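Local coordinates for CRISPR system Cmr subunit Cmr6 (Pyrococcus furiosus, PDB 4W8V), which binds RNA as part of the elongated type III-B Cmr ribonucleoprotein complex of CRISPR antiviral defence, which it caps together with Cmr1, at residues A[24-29]-A[192-196]; A[46-50]-A[197-203]; A[165-169]-A[181-187]; A[49-55]-A[144-149]. The contacts are given in a common frame with arbitrary orientation. Numbering follows the deposited sequence.

Interaction 1: A[24-29]-A[192-196]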
loop_
_atom_site.group_PDB
_atom_site.type_symbol
_atom_site.label_atom_id
_atom_site.label_comp_id
_atom_site.label_asym_id
_atom_site.label_seq_id
_atom_site.Cartn_x
_atom_site.Cartn_y
_atom_site.Cartn_z
ATOM N N ARG A 24 -1.884 4.473 -15.594
ATOM C CA ARG A 24 -2.461 5.707 -15.087
ATOM C C ARG A 24 -2.847 5.589 -13.624
ATOM O O ARG A 24 -3.265 4.527 -13.133
ATOM C CB ARG A 24 -3.670 6.115 -15.905
ATOM C CG ARG A 24 -3.340 6.590 -17.271
ATOM C CD ARG A 24 -4.576 6.665 -18.125
ATOM N NE ARG A 24 -4.185 6.675 -19.524
ATOM C CZ ARG A 24 -4.149 7.767 -20.271
ATOM N NH1 ARG A 24 -4.511 8.933 -19.754
ATOM N NH2 ARG A 24 -3.765 7.688 -21.535
ATOM N N LEU A 25 -2.702 6.702 -12.924
ATOM C CA LEU A 25 -2.972 6.727 -11.502
ATOM C C LEU A 25 -4.198 7.591 -11.215
ATOM O O LEU A 25 -4.295 8.738 -11.667
ATOM C CB LEU A 25 -1.742 7.237 -10.758
ATOM C CG LEU A 25 -1.787 7.410 -9.248
ATOM C CD1 LEU A 25 -1.966 6.060 -8.498
ATOM C CD2 LEU A 25 -0.491 8.110 -8.860
ATOM N N VAL A 26 -5.138 7.005 -10.484
ATOM C CA VAL A 26 -6.418 7.628 -10.180
ATOM C C VAL A 26 -6.480 7.962 -8.692
ATOM O O VAL A 26 -6.475 7.084 -7.839
ATOM C CB VAL A 26 -7.582 6.704 -10.571
ATOM C CG1 VAL A 26 -8.920 7.406 -10.391
ATOM C CG2 VAL A 26 -7.408 6.230 -12.016
ATOM N N VAL A 27 -6.506 9.251 -8.394
ATOM C CA VAL A 27 -6.353 9.764 -7.033
ATOM C C VAL A 27 -7.557 10.606 -6.636
ATOM O O VAL A 27 -7.961 11.481 -7.382
ATOM C CB VAL A 27 -5.065 10.643 -6.914
ATOM C CG1 VAL A 27 -4.853 11.064 -5.483
ATOM C CG2 VAL A 27 -3.859 9.886 -7.440
ATOM N N GLY A 28 -8.139 10.340 -5.468
ATOM C CA GLY A 28 -9.224 11.156 -4.949
ATOM C C GLY A 28 -8.714 12.425 -4.290
ATOM O O GLY A 28 -7.765 12.391 -3.498
ATOM N N LEU A 29 -9.328 13.552 -4.624
ATOM C CA LEU A 29 -9.000 14.797 -3.950
ATOM C C LEU A 29 -9.815 14.966 -2.675
ATOM O O LEU A 29 -11.044 15.029 -2.711
ATOM C CB LEU A 29 -9.235 15.980 -4.876
ATOM C CG LEU A 29 -8.413 15.922 -6.145
ATOM C CD1 LEU A 29 -9.089 16.780 -7.168
ATOM C CD2 LEU A 29 -6.988 16.409 -5.866
ATOM N N ILE A 192 -17.230 12.390 -5.300
ATOM C CA ILE A 192 -15.841 12.682 -4.971
ATOM C C ILE A 192 -15.073 12.966 -6.254
ATOM O O ILE A 192 -15.210 12.220 -7.226
ATOM C CB ILE A 192 -15.184 11.490 -4.206
ATOM C CG1 ILE A 192 -15.890 11.234 -2.873
ATOM C CG2 ILE A 192 -13.740 11.731 -3.957
ATOM C CD1 ILE A 192 -15.429 9.931 -2.196
ATOM N N PHE A 193 -14.294 14.059 -6.263
ATOM C CA PHE A 193 -13.420 14.368 -7.389
ATOM C C PHE A 193 -12.243 13.427 -7.464
ATOM O O PHE A 193 -11.592 13.162 -6.471
ATOM C CB PHE A 193 -12.886 15.796 -7.311
ATOM C CG PHE A 193 -13.921 16.853 -7.545
ATOM C CD1 PHE A 193 -14.392 17.107 -8.819
ATOM C CD2 PHE A 193 -14.389 17.617 -6.495
ATOM C CE1 PHE A 193 -15.323 18.101 -9.036
ATOM C CE2 PHE A 193 -15.315 18.601 -6.703
ATOM C CZ PHE A 193 -15.783 18.851 -7.975
ATOM N N PHE A 194 -11.979 12.929 -8.663
ATOM C CA PHE A 194 -10.817 12.088 -8.930
ATOM C C PHE A 194 -10.020 12.651 -10.098
ATOM O O PHE A 194 -10.587 12.935 -11.153
ATOM C CB PHE A 194 -11.233 10.649 -9.250
ATOM C CG PHE A 194 -11.508 9.813 -8.033
ATOM C CD1 PHE A 194 -10.518 9.019 -7.484
ATOM C CD2 PHE A 194 -12.759 9.837 -7.428
ATOM C CE1 PHE A 194 -10.771 8.253 -6.361
ATOM C CE2 PHE A 194 -13.025 9.067 -6.297
ATOM C CZ PHE A 194 -12.027 8.271 -5.767
ATOM N N LEU A 195 -8.713 12.825 -9.892
ATOM C CA LEU A 195 -7.796 13.163 -10.960
ATOM C C LEU A 195 -7.096 11.918 -11.469
ATOM O O LEU A 195 -6.577 11.125 -10.677
ATOM C CB LEU A 195 -6.756 14.182 -10.476
ATOM C CG LEU A 195 -7.300 15.579 -10.196
ATOM C CD1 LEU A 195 -6.197 16.469 -9.605
ATOM C CD2 LEU A 195 -7.903 16.183 -11.462
ATOM N N THR A 196 -7.096 11.729 -12.783
ATOM C CA THR A 196 -6.313 10.642 -13.370
ATOM C C THR A 196 -4.992 11.187 -13.861
ATOM O O THR A 196 -4.954 12.144 -14.624
ATOM C CB THR A 196 -7.047 9.943 -14.527
ATOM O OG1 THR A 196 -8.246 9.351 -14.022
ATOM C CG2 THR A 196 -6.171 8.857 -15.126
HETATM O O HOH W 1 -13.675 15.248 -3.815
#

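Interaction 2: A[46-50]-A[197-203]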
loop_
_atom_site.group_PDB
_atom_site.type_symbol
_atom_site.label_atom_id
_atom_site.label_comp_id
_atom_site.label_asym_id
_atom_site.label_seq_id
_atom_site.Cartn_x
_atom_site.Cartn_y
_atom_site.Cartn_z
ATOM N N GLY A 46 -0.611 20.342 -10.902
ATOM C CA GLY A 46 -1.914 19.804 -10.536
ATOM C C GLY A 46 -1.891 18.359 -10.083
ATOM O O GLY A 46 -2.917 17.816 -9.654
ATOM N N VAL A 47 -0.725 17.733 -10.160
ATOM C CA VAL A 47 -0.593 16.321 -9.801
ATOM C C VAL A 47 -0.640 16.112 -8.280
ATOM O O VAL A 47 0.196 16.654 -7.554
ATOM C CB VAL A 47 0.723 15.761 -10.383
ATOM C CG1 VAL A 47 0.934 14.296 -10.023
ATOM C CG2 VAL A 47 0.713 15.934 -11.887
ATOM N N PRO A 48 -1.622 15.335 -7.782
ATOM C CA PRO A 48 -1.678 15.170 -6.328
ATOM C C PRO A 48 -0.671 14.145 -5.819
ATOM O O PRO A 48 -0.034 13.453 -6.600
ATOM C CB PRO A 48 -3.116 14.704 -6.100
ATOM C CG PRO A 48 -3.450 13.975 -7.353
ATOM C CD PRO A 48 -2.806 14.741 -8.439
ATOM N N TYR A 49 -0.485 14.053 -4.516
ATOM C CA TYR A 49 0.408 13.025 -3.998
ATOM C C TYR A 49 -0.353 11.782 -3.575
ATOM O O TYR A 49 -1.586 11.754 -3.582
ATOM C CB TYR A 49 1.224 13.549 -2.810
ATOM C CG TYR A 49 0.406 13.916 -1.583
ATOM C CD1 TYR A 49 0.276 13.036 -0.514
ATOM C CD2 TYR A 49 -0.202 15.156 -1.486
ATOM C CE1 TYR A 49 -0.446 13.381 0.617
ATOM C CE2 TYR A 49 -0.928 15.518 -0.352
ATOM C CZ TYR A 49 -1.043 14.632 0.695
ATOM O OH TYR A 49 -1.753 15.014 1.820
ATOM N N ILE A 50 0.414 10.751 -3.227
ATOM C CA ILE A 50 -0.121 9.511 -2.679
ATOM C C ILE A 50 0.165 9.477 -1.195
ATOM O O ILE A 50 1.328 9.421 -0.794
ATOM C CB ILE A 50 0.524 8.286 -3.338
ATOM C CG1 ILE A 50 0.228 8.262 -4.844
ATOM C CG2 ILE A 50 0.066 7.018 -2.647
ATOM C CD1 ILE A 50 1.430 7.866 -5.700
ATOM N N VAL A 197 -3.917 10.572 -13.381
ATOM C CA VAL A 197 -2.548 11.002 -13.635
ATOM C C VAL A 197 -1.957 10.124 -14.724
ATOM O O VAL A 197 -2.087 8.907 -14.662
ATOM C CB VAL A 197 -1.691 10.915 -12.357
ATOM C CG1 VAL A 197 -0.193 11.161 -12.662
ATOM C CG2 VAL A 197 -2.211 11.886 -11.311
ATOM N N PRO A 198 -1.318 10.737 -15.744
ATOM C CA PRO A 198 -0.869 9.901 -16.864
ATOM C C PRO A 198 0.321 9.026 -16.505
ATOM O O PRO A 198 0.865 9.134 -15.408
ATOM C CB PRO A 198 -0.494 10.920 -17.949
ATOM C CG PRO A 198 -0.301 12.226 -17.237
ATOM C CD PRO A 198 -1.196 12.180 -16.024
ATOM N N LYS A 199 0.724 8.158 -17.425
ATOM C CA LYS A 199 1.902 7.327 -17.219
ATOM C C LYS A 199 3.168 8.181 -17.227
ATOM O O LYS A 199 3.170 9.279 -17.768
ATOM C CB LYS A 199 2.013 6.251 -18.302
ATOM C CG LYS A 199 0.760 5.468 -18.576
ATOM C CD LYS A 199 0.959 4.568 -19.778
ATOM C CE LYS A 199 -0.252 3.697 -20.023
ATOM N NZ LYS A 199 0.005 2.768 -21.143
ATOM N N ASP A 200 4.230 7.654 -16.624
ATOM C CA ASP A 200 5.556 8.272 -16.612
ATOM C C ASP A 200 5.589 9.597 -15.868
ATOM O O ASP A 200 6.272 10.531 -16.268
ATOM C CB ASP A 200 6.077 8.470 -18.035
ATOM C CG ASP A 200 6.318 7.165 -18.741
ATOM O OD1 ASP A 200 6.894 6.248 -18.114
ATOM O OD2 ASP A 200 5.920 7.051 -19.918
ATOM N N VAL A 201 4.839 9.661 -14.779
ATOM C CA VAL A 201 4.933 10.776 -13.860
ATOM C C VAL A 201 5.783 10.308 -12.682
ATOM O O VAL A 201 5.557 9.232 -12.136
ATOM C CB VAL A 201 3.545 11.247 -13.420
ATOM C CG1 VAL A 201 3.659 12.291 -12.324
ATOM C CG2 VAL A 201 2.761 11.782 -14.644
ATOM N N PRO A 202 6.814 11.084 -12.335
ATOM C CA PRO A 202 7.754 10.643 -11.302
ATOM C C PRO A 202 7.318 10.982 -9.878
ATOM O O PRO A 202 6.889 12.108 -9.622
ATOM C CB PRO A 202 9.035 11.388 -11.659
ATOM C CG PRO A 202 8.592 12.583 -12.416
ATOM C CD PRO A 202 7.320 12.236 -13.105
ATOM N N PHE A 203 7.435 10.005 -8.976
ATOM C CA PHE A 203 7.139 10.175 -7.566
ATOM C C PHE A 203 8.347 9.773 -6.736
ATOM O O PHE A 203 9.049 8.827 -7.071
ATOM C CB PHE A 203 5.907 9.337 -7.135
ATOM C CG PHE A 203 4.601 9.907 -7.590
ATOM C CD1 PHE A 203 4.204 9.787 -8.907
ATOM C CD2 PHE A 203 3.771 10.570 -6.703
ATOM C CE1 PHE A 203 3.008 10.332 -9.333
ATOM C CE2 PHE A 203 2.571 11.114 -7.115
ATOM C CZ PHE A 203 2.185 10.996 -8.424
#

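Interaction 3: A[165-169]-A[181-187]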
loop_
_atom_site.group_PDB
_atom_site.type_symbol
_atom_site.label_atom_id
_atom_site.label_comp_id
_atom_site.label_asym_id
_atom_site.label_seq_id
_atom_site.Cartn_x
_atom_site.Cartn_y
_atom_site.Cartn_z
ATOM N N MET A 165 -16.587 10.077 -8.886
ATOM C CA MET A 165 -16.985 8.738 -8.466
ATOM C C MET A 165 -17.429 8.776 -7.017
ATOM O O MET A 165 -17.151 9.743 -6.293
ATOM C CB MET A 165 -15.850 7.729 -8.645
ATOM C CG MET A 165 -15.442 7.488 -10.106
ATOM S SD MET A 165 -14.248 6.167 -10.354
ATOM C CE MET A 165 -12.799 6.807 -9.516
ATOM N N ASN A 166 -18.140 7.724 -6.615
ATOM C CA ASN A 166 -18.607 7.554 -5.243
ATOM C C ASN A 166 -17.938 6.350 -4.584
ATOM O O ASN A 166 -17.526 5.428 -5.262
ATOM C CB ASN A 166 -20.129 7.394 -5.206
ATOM C CG ASN A 166 -20.864 8.657 -5.622
ATOM O OD1 ASN A 166 -20.532 9.284 -6.623
ATOM N ND2 ASN A 166 -21.879 9.030 -4.852
ATOM N N PRO A 167 -17.812 6.365 -3.258
ATOM C CA PRO A 167 -17.221 5.235 -2.542
ATOM C C PRO A 167 -18.229 4.139 -2.200
ATOM O O PRO A 167 -19.346 4.416 -1.800
ATOM C CB PRO A 167 -16.713 5.877 -1.260
ATOM C CG PRO A 167 -17.705 6.955 -1.005
ATOM C CD PRO A 167 -18.069 7.500 -2.357
ATOM N N HIS A 168 -17.805 2.898 -2.362
ATOM C CA HIS A 168 -18.490 1.771 -1.783
ATOM C C HIS A 168 -17.523 0.986 -0.906
ATOM O O HIS A 168 -16.440 0.615 -1.364
ATOM C CB HIS A 168 -19.075 0.867 -2.856
ATOM C CG HIS A 168 -19.364 -0.506 -2.348
ATOM N ND1 HIS A 168 -20.360 -0.755 -1.430
ATOM C CD2 HIS A 168 -18.730 -1.682 -2.556
ATOM C CE1 HIS A 168 -20.349 -2.042 -1.125
ATOM N NE2 HIS A 168 -19.367 -2.622 -1.789
ATOM N N TYR A 169 -17.895 0.740 0.353
ATOM C CA TYR A 169 -17.004 0.001 1.245
ATOM C C TYR A 169 -17.512 -1.393 1.536
ATOM O O TYR A 169 -18.718 -1.625 1.706
ATOM C CB TYR A 169 -16.776 0.768 2.558
ATOM C CG TYR A 169 -16.116 2.115 2.349
ATOM C CD1 TYR A 169 -14.725 2.219 2.210
ATOM C CD2 TYR A 169 -16.876 3.275 2.251
ATOM C CE1 TYR A 169 -14.114 3.449 2.010
ATOM C CE2 TYR A 169 -16.279 4.500 2.043
ATOM C CZ TYR A 169 -14.896 4.584 1.921
ATOM O OH TYR A 169 -14.291 5.806 1.710
ATOM N N PRO A 181 -20.693 -3.049 -6.503
ATOM C CA PRO A 181 -21.140 -3.496 -5.177
ATOM C C PRO A 181 -21.979 -4.769 -5.280
ATOM O O PRO A 181 -22.619 -4.952 -6.308
ATOM C CB PRO A 181 -21.993 -2.326 -4.674
ATOM C CG PRO A 181 -21.540 -1.150 -5.477
ATOM C CD PRO A 181 -21.188 -1.701 -6.821
ATOM N N PRO A 182 -21.935 -5.640 -4.259
ATOM C CA PRO A 182 -22.718 -6.885 -4.213
ATOM C C PRO A 182 -24.229 -6.615 -4.138
ATOM O O PRO A 182 -24.618 -5.516 -3.757
ATOM C CB PRO A 182 -22.207 -7.566 -2.942
ATOM C CG PRO A 182 -21.682 -6.445 -2.089
ATOM C CD PRO A 182 -21.137 -5.434 -3.037
ATOM N N PRO A 183 -25.074 -7.602 -4.507
ATOM C CA PRO A 183 -26.521 -7.344 -4.561
ATOM C C PRO A 183 -27.059 -6.856 -3.222
ATOM O O PRO A 183 -26.652 -7.352 -2.180
ATOM C CB PRO A 183 -27.110 -8.710 -4.933
ATOM C CG PRO A 183 -25.988 -9.453 -5.567
ATOM C CD PRO A 183 -24.760 -9.004 -4.833
ATOM N N GLY A 184 -27.946 -5.870 -3.255
ATOM C CA GLY A 184 -28.466 -5.280 -2.035
ATOM C C GLY A 184 -27.632 -4.120 -1.505
ATOM O O GLY A 184 -28.115 -3.330 -0.692
ATOM N N ASP A 185 -26.388 -4.018 -1.968
ATOM C CA ASP A 185 -25.456 -2.991 -1.505
ATOM C C ASP A 185 -25.191 -1.984 -2.636
ATOM O O ASP A 185 -25.594 -2.210 -3.776
ATOM C CB ASP A 185 -24.147 -3.639 -1.022
ATOM C CG ASP A 185 -23.388 -2.776 -0.018
ATOM O OD1 ASP A 185 -23.597 -1.546 0.012
ATOM O OD2 ASP A 185 -22.576 -3.335 0.750
ATOM N N TRP A 186 -24.534 -0.870 -2.328
ATOM C CA TRP A 186 -24.300 0.140 -3.350
ATOM C C TRP A 186 -23.291 1.185 -2.895
ATOM O O TRP A 186 -22.768 1.120 -1.784
ATOM C CB TRP A 186 -25.622 0.822 -3.753
ATOM C CG TRP A 186 -25.559 1.529 -5.085
ATOM C CD1 TRP A 186 -25.762 2.857 -5.318
ATOM C CD2 TRP A 186 -25.239 0.944 -6.357
ATOM N NE1 TRP A 186 -25.603 3.139 -6.657
ATOM C CE2 TRP A 186 -25.283 1.981 -7.315
ATOM C CE3 TRP A 186 -24.924 -0.357 -6.778
ATOM C CZ2 TRP A 186 -25.024 1.758 -8.666
ATOM C CZ3 TRP A 186 -24.674 -0.578 -8.121
ATOM C CH2 TRP A 186 -24.729 0.475 -9.052
ATOM N N TYR A 187 -23.022 2.140 -3.778
ATOM C CA TYR A 187 -22.225 3.307 -3.455
ATOM C C TYR A 187 -22.978 4.222 -2.494
ATOM O O TYR A 187 -24.205 4.284 -2.507
ATOM C CB TYR A 187 -21.864 4.069 -4.731
ATOM C CG TYR A 187 -21.222 3.205 -5.779
ATOM C CD1 TYR A 187 -19.860 2.951 -5.749
ATOM C CD2 TYR A 187 -21.976 2.647 -6.804
ATOM C CE1 TYR A 187 -19.257 2.155 -6.704
ATOM C CE2 TYR A 187 -21.381 1.837 -7.768
ATOM C CZ TYR A 187 -20.013 1.605 -7.709
ATOM O OH TYR A 187 -19.400 0.809 -8.645
HETATM O O HOH W 2 -20.743 -3.129 2.682
HETATM O O HOH W 3 -21.580 -0.243 1.213
#

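Interaction 4: A[49-55]-A[144-149]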
loop_
_atom_site.group_PDB
_atom_site.type_symbol
_atom_site.label_atom_id
_atom_site.label_comp_id
_atom_site.label_asym_id
_atom_site.label_seq_id
_atom_site.Cartn_x
_atom_site.Cartn_y
_atom_site.Cartn_z
ATOM N N TYR A 49 -0.485 14.053 -4.516
ATOM C CA TYR A 49 0.408 13.025 -3.998
ATOM C C TYR A 49 -0.353 11.782 -3.575
ATOM O O TYR A 49 -1.586 11.754 -3.582
ATOM C CB TYR A 49 1.224 13.549 -2.810
ATOM C CG TYR A 49 0.406 13.916 -1.583
ATOM C CD1 TYR A 49 0.276 13.036 -0.514
ATOM C CD2 TYR A 49 -0.202 15.156 -1.486
ATOM C CE1 TYR A 49 -0.446 13.381 0.617
ATOM C CE2 TYR A 49 -0.928 15.518 -0.352
ATOM C CZ TYR A 49 -1.043 14.632 0.695
ATOM O OH TYR A 49 -1.753 15.014 1.820
ATOM N N ILE A 50 0.414 10.751 -3.227
ATOM C CA ILE A 50 -0.121 9.511 -2.679
ATOM C C ILE A 50 0.165 9.477 -1.195
ATOM O O ILE A 50 1.328 9.421 -0.794
ATOM C CB ILE A 50 0.524 8.286 -3.338
ATOM C CG1 ILE A 50 0.228 8.262 -4.844
ATOM C CG2 ILE A 50 0.066 7.018 -2.647
ATOM C CD1 ILE A 50 1.430 7.866 -5.700
ATOM N N PRO A 51 -0.895 9.495 -0.367
ATOM C CA PRO A 51 -0.744 9.493 1.092
ATOM C C PRO A 51 0.031 8.279 1.598
ATOM O O PRO A 51 -0.172 7.160 1.142
ATOM C CB PRO A 51 -2.190 9.462 1.601
ATOM C CG PRO A 51 -3.027 9.875 0.472
ATOM C CD PRO A 51 -2.306 9.513 -0.783
ATOM N N GLY A 52 0.923 8.505 2.543
ATOM C CA GLY A 52 1.703 7.425 3.118
ATOM C C GLY A 52 0.848 6.389 3.836
ATOM O O GLY A 52 1.261 5.242 4.014
ATOM N N SER A 53 -0.341 6.800 4.270
ATOM C CA SER A 53 -1.273 5.878 4.904
ATOM C C SER A 53 -1.803 4.910 3.855
ATOM O O SER A 53 -2.028 3.735 4.143
ATOM C CB SER A 53 -2.416 6.635 5.602
ATOM O OG SER A 53 -3.254 7.311 4.673
ATOM N N ALA A 54 -1.977 5.390 2.630
ATOM C CA ALA A 54 -2.356 4.505 1.535
ATOM C C ALA A 54 -1.211 3.560 1.157
ATOM O O ALA A 54 -1.448 2.396 0.850
ATOM C CB ALA A 54 -2.804 5.301 0.325
ATOM N N ILE A 55 0.025 4.054 1.183
ATOM C CA ILE A 55 1.180 3.199 0.919
ATOM C C ILE A 55 1.278 2.126 2.003
ATOM O O ILE A 55 1.486 0.948 1.702
ATOM C CB ILE A 55 2.480 4.020 0.839
ATOM C CG1 ILE A 55 2.443 4.875 -0.429
ATOM C CG2 ILE A 55 3.717 3.102 0.822
ATOM C CD1 ILE A 55 3.753 5.483 -0.797
ATOM N N PHE A 144 5.786 5.687 7.242
ATOM C CA PHE A 144 5.433 5.585 5.846
ATOM C C PHE A 144 5.158 6.972 5.321
ATOM O O PHE A 144 4.049 7.489 5.472
ATOM C CB PHE A 144 4.229 4.671 5.643
ATOM C CG PHE A 144 4.551 3.222 5.809
ATOM C CD1 PHE A 144 4.543 2.629 7.070
ATOM C CD2 PHE A 144 4.869 2.446 4.706
ATOM C CE1 PHE A 144 4.863 1.289 7.212
ATOM C CE2 PHE A 144 5.177 1.111 4.843
ATOM C CZ PHE A 144 5.186 0.537 6.097
ATOM N N PHE A 145 6.186 7.566 4.710
ATOM C CA PHE A 145 6.095 8.917 4.173
ATOM C C PHE A 145 5.144 8.978 3.012
ATOM O O PHE A 145 4.875 7.977 2.342
ATOM C CB PHE A 145 7.463 9.443 3.702
ATOM C CG PHE A 145 8.462 9.633 4.804
ATOM C CD1 PHE A 145 8.296 10.632 5.744
ATOM C CD2 PHE A 145 9.579 8.819 4.885
ATOM C CE1 PHE A 145 9.212 10.807 6.756
ATOM C CE2 PHE A 145 10.499 8.973 5.888
ATOM C CZ PHE A 145 10.326 9.975 6.830
ATOM N N ASP A 146 4.657 10.182 2.759
ATOM C CA ASP A 146 3.868 10.428 1.582
ATOM C C ASP A 146 4.741 10.301 0.335
ATOM O O ASP A 146 5.935 10.663 0.335
ATOM C CB ASP A 146 3.203 11.801 1.684
ATOM C CG ASP A 146 2.203 11.877 2.849
ATOM O OD1 ASP A 146 1.176 11.182 2.818
ATOM O OD2 ASP A 146 2.454 12.599 3.813
ATOM N N ALA A 147 4.148 9.752 -0.717
ATOM C CA ALA A 147 4.813 9.658 -2.006
ATOM C C ALA A 147 4.480 10.899 -2.793
ATOM O O ALA A 147 3.309 11.205 -2.996
ATOM C CB ALA A 147 4.383 8.427 -2.746
ATOM N N ILE A 148 5.505 11.606 -3.255
ATOM C CA ILE A 148 5.318 12.961 -3.757
ATOM C C ILE A 148 5.871 13.161 -5.182
ATOM O O ILE A 148 6.926 12.637 -5.513
ATOM C CB ILE A 148 5.962 13.943 -2.775
ATOM C CG1 ILE A 148 7.419 13.527 -2.508
ATOM C CG2 ILE A 148 5.200 13.950 -1.461
ATOM C CD1 ILE A 148 7.992 14.026 -1.233
ATOM N N PRO A 149 5.129 13.889 -6.032
ATOM C CA PRO A 149 5.552 14.199 -7.390
ATOM C C PRO A 149 6.889 14.932 -7.386
ATOM O O PRO A 149 7.078 15.846 -6.594
ATOM C CB PRO A 149 4.433 15.108 -7.917
ATOM C CG PRO A 149 3.274 14.781 -7.103
ATOM C CD PRO A 149 3.804 14.459 -5.742
HETATM O O HOH W 4 -1.118 13.272 4.002
#

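Interaction 1: A[24-29]-A[192-196]
Phe194 lays one face of its ring over Gly28, whose CA sits 3.8 Å from the ring centroid in a CH-pi contact, while Val26 CG1 touches Phe194 CD1 at 3.7 Å. A CB on Gly28 would press tightly against this ring. On the opposite face of the sheet are Val27 and Leu195; Leu29 CD1 packs there too, 3.7 Å from Leu195 CG. The two strands belong to a small antiparallel sheet of this C-terminal part of Cmr6, a RAMP-family protein, with 25-28 as an outer strand and 192-197 between it and 161-165. The segment axes approach to 4.6 Å, with 152° between N-to-C directions. Val27 and Leu195 form a hydrogen-bonded pair, with Val27 N to Leu195 O at 3.0 Å and Leu195 N to Val27 O at 2.9 Å, flanked by the non-hydrogen-bonded pairs Val26-Thr196 and Gly28-Phe194. Leu29 N donates to Phe193 O at 2.9 Å. At the polar edge a water donates to Leu29 O (2.9 Å) and accepts from Phe193 N (2.8 Å).

Interaction 2: A[46-50]-A[197-203]
Phe203 lies with one face of its ring over the tip of Ile50, whose CD1 stands 4.0 Å from the ring centroid in a CH-pi contact. The edge of the same ring abuts backbone of the 46-50 loop: Phe203 CE2 is 3.5 Å from Pro48 O and 4.2 Å from Tyr49 CA. Val47 shows how one small branched side chain can join several neighbours, because its CG1 methyl meets Phe203 CZ at 3.9 Å, Val201 CG1 at 4.1 Å and Val197 CG2 at 4.2 Å. Pro48 CD also touches Val197 CG2, at 4.1 Å. No hydrogen bond crosses between the segments, and their backbones stay well apart, with Val47 CA 6.8 Å from Val197 CA; apolar side chains fill most of the gap, with the Phe203 ring also resting on loop backbone. Leu25 of the neighbouring strand packs on Ile50, Val197 and Phe203, so the cluster is closed by a third part of the chain. The exposed bend at Lys199 and Asp200 makes no part of it, although Thr21 OG1 holds the flanking residues through hydrogen bonds to Pro198 O and Val201 N. The result is a small hydrophobic core beneath the turn between strands 192-197 and 202-209, where the three-stranded sheet of 25-28, 192-197 and 161-165 passes into the ferredoxin-like sheet of a RAMP protein and the loop leading to helix 52-68 covers the junction.

Interaction 3: A[165-169]-A[181-187]
This is a surface contact between two irregular segments of one long connection, the excursion that joins antiparallel strands 161-165 and 192-197 in the three-stranded sheet of the RAMP fold. His168 dominates it. Pro181 covers one face of its imidazole in a CH-pi contact, CB 3.8 Å from the ring centroid and nearly on the ring normal; the peptide bond before Pro181 is cis. His168 ND1 donates to Trp186 O at 3.1 Å, and His168 CE1 comes within 3.2 Å of Asp185 OD2. Tyr187 flanks the other segment, its CD1 3.4 Å from Asn166 O and 3.7 Å from His168 CB, while Asn166 ND2 bonds to Asp188 O just beyond. Between Pro181 and Trp186, both partners of His168, the chain reverses in a type II beta turn, Pro182 to Asp185, closed by Asp185 N to Pro182 O at 2.9 Å; Gly184 takes a positive phi. Asp185 OD1 accepts from Trp186 N at 2.6 Å, and a water lies 2.7 Å from both Asp185 OD2 and Tyr169 O.

Interaction 4: A[49-55]-A[144-149]
Where helix 52-68 begins against strand 143-149, a helix of the ferredoxin-like RAMP core meets an outer strand of its sheet, and fit depends on a missing side chain. Gly52 opens a hollow that the backbone of the strand fills: its CA lies 3.3 Å from both Phe144 O and Phe145 O, and a CB on Gly52 would stand only 2.0 Å from Phe144 O, a clash. One helical turn on, Ile55 is the bump, with CD1 3.6 Å from Ala147 CB and CG2 4.1 Å from Phe144 CD2, at the edge of that ring. Small Ala147 leaves room for it and also receives Ile50, the two CB atoms 3.9 Å apart. Tyr49 covers the far end, its CB 4.2 Å from Ile148 CG2 and 4.0 Å from Pro149 CD. A single antiparallel bridge fixes the register, with Ile50 N to Ala147 O at 2.9 Å and Ala147 N to Ile50 O at 2.8 Å. Pro51 is the N-cap residue, and Gly52, the first residue of the helix, donates its N to Asp146 OD1 at 2.7 Å.

Overall arrangement
Read from the N terminus, strand 25-28 opens the loop that interaction 1 closes at strand 192-197. The 46-55 region then opens two more, sharing Tyr49 and Ile50: interaction 4 closes first, at strand 143-149, and lies nested within interaction 1, whereas interaction 2 closes beyond it, at 197-203, and so crosses interaction 1. Interaction 3 follows interaction 4 in series and is a short local loop nested inside both interaction 1 and interaction 2; it meets interaction 1 through Met165 and Pro167. Together, interactions 1, 2 and 4 join the three-stranded sheet, the approach to helix 52-68 and the main sheet, while interaction 3 lies at the periphery, its centre about 27 Å from that of interaction 2.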